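PDB 3IC8: GST N-terminal domain-containing protein from Pseudomonas syringae pv. tomato, which is of unknown function but carries the N- and C-terminal domains of the glutathione S-transferase family and may therefore bind glutathione. Local coordinates for the interface of chains A and B. Numbering follows the deposited sequence. Chains: chain A/B, uncharacterized GST-like proteinprotein.

The interface of chains A and B. Residues chain A 115, 193-196; chain B 12-14.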
loop_
_atom_site.group_PDB
_atom_site.type_symbol
_atom_site.label_atom_id
_atom_site.label_comp_id
_atom_site.label_asym_id
_atom_site.label_seq_id
_atom_site.Cartn_x
_atom_site.Cartn_y
_atom_site.Cartn_z
ATOM N N SER A 115 19.907 -12.888 17.679
ATOM C CA SER A 115 19.331 -12.244 16.508
ATOM C C SER A 115 20.101 -12.426 15.227
ATOM O O SER A 115 19.637 -12.005 14.196
ATOM C CB SER A 115 19.149 -10.741 16.739
ATOM O OG SER A 115 18.520 -10.469 17.955
ATOM N N LYS A 193 11.704 -4.692 13.933
ATOM C CA LYS A 193 11.434 -4.960 12.547
ATOM C C LYS A 193 12.671 -5.252 11.713
ATOM O O LYS A 193 12.579 -5.797 10.675
ATOM C CB LYS A 193 10.665 -3.810 11.948
ATOM C CG LYS A 193 9.277 -3.667 12.454
ATOM C CD LYS A 193 8.388 -4.767 11.976
ATOM C CE LYS A 193 7.707 -4.394 10.710
ATOM N NZ LYS A 193 6.841 -5.448 10.240
ATOM N N GLN A 194 13.823 -4.884 12.225
ATOM C CA GLN A 194 15.101 -5.038 11.574
ATOM C C GLN A 194 15.574 -6.467 11.350
ATOM O O GLN A 194 16.399 -6.720 10.517
ATOM C CB GLN A 194 16.166 -4.254 12.322
ATOM C CG GLN A 194 15.934 -2.781 12.421
ATOM C CD GLN A 194 15.570 -2.145 11.129
ATOM O OE1 GLN A 194 14.494 -1.639 10.968
ATOM N NE2 GLN A 194 16.466 -2.183 10.196
ATOM N N THR A 195 15.050 -7.379 12.133
ATOM C CA THR A 195 15.529 -8.721 12.183
ATOM C C THR A 195 14.410 -9.729 12.097
ATOM O O THR A 195 13.354 -9.537 12.609
ATOM C CB THR A 195 16.229 -8.933 13.482
ATOM O OG1 THR A 195 17.613 -8.708 13.300
ATOM C CG2 THR A 195 16.005 -10.290 13.956
ATOM N N PRO A 196 14.674 -10.815 11.415
ATOM C CA PRO A 196 13.710 -11.879 11.259
ATOM C C PRO A 196 13.367 -12.507 12.569
ATOM O O PRO A 196 12.246 -12.871 12.789
ATOM C CB PRO A 196 14.454 -12.854 10.381
ATOM C CG PRO A 196 15.315 -12.048 9.607
ATOM C CD PRO A 196 15.656 -10.835 10.335
ATOM N N SER B 12 14.031 -6.125 6.969
ATOM C CA SER B 12 15.156 -6.910 7.420
ATOM C C SER B 12 16.511 -6.483 6.890
ATOM O O SER B 12 16.680 -6.288 5.720
ATOM C CB SER B 12 14.927 -8.359 7.073
ATOM O OG SER B 12 16.078 -9.108 7.298
ATOM N N LEU B 13 17.485 -6.386 7.775
ATOM C CA LEU B 13 18.847 -6.047 7.417
ATOM C C LEU B 13 19.492 -7.062 6.495
ATOM O O LEU B 13 20.226 -6.732 5.609
ATOM C CB LEU B 13 19.676 -5.834 8.664
ATOM C CG LEU B 13 19.197 -4.629 9.431
ATOM C CD1 LEU B 13 19.668 -4.666 10.802
ATOM C CD2 LEU B 13 19.573 -3.366 8.779
ATOM N N PHE B 14 19.159 -8.307 6.741
ATOM C CA PHE B 14 19.632 -9.467 6.046
ATOM C C PHE B 14 19.208 -9.560 4.607
ATOM O O PHE B 14 19.816 -10.238 3.829
ATOM C CB PHE B 14 19.204 -10.686 6.795
ATOM C CG PHE B 14 19.817 -10.798 8.113
ATOM C CD1 PHE B 14 21.016 -11.391 8.260
ATOM C CD2 PHE B 14 19.208 -10.284 9.209
ATOM C CE1 PHE B 14 21.583 -11.473 9.453
ATOM C CE2 PHE B 14 19.774 -10.378 10.398
ATOM C CZ PHE B 14 20.961 -10.972 10.528
#
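A:Gln194 and B:Leu13 meet through their backbones: the amide N of B:Leu13 gives a hydrogen bond to the carbonyl O of A:Gln194, 3.0 Å long and nearly straight (166° at the hydrogen). The two side chains cross obliquely beside this bond. CB of A:Gln194 makes an apolar contact with the methyl CD1 of B:Leu13 at 3.8 Å. Further out, the glutamine chain bends at its second torsion (chi2 -48°), which brings the amide nitrogen NE2 of A:Gln194 to 3.6 Å from the other methyl, CD2 of B:Leu13. The two leucine methyls therefore meet the glutamine at different points.

A:Pro196 lies across B:Ser12 and the B:Phe14 ring: CD of A:Pro196 is 3.5 Å from the hydroxyl OG of B:Ser12 and 3.8 Å from CD2 of B:Phe14. With OG anti to the backbone N (chi1 170°), B:Ser12 turns its hydroxyl toward the proline and also accepts a weak hydrogen bond from the amide N of B:Phe14. The phenyl group looks toward A:Thr195 with its edge; CE2 of B:Phe14 lies 4.0 Å from OG1 of A:Thr195, in the ring plane, and CZ comes near the carbonyl O of A:Ser115.

The two-fold repeats this patch with the chains exchanged, within a wider interface that may belong only to the crystal assembly. Chain A contributes chiefly the loop just after helix 180-193. Chain B contributes the segment after strand 4-8, where GST-family proteins often carry the glutathione-activating residue, and the 3-10 helix 13-15 entering helix 16-25.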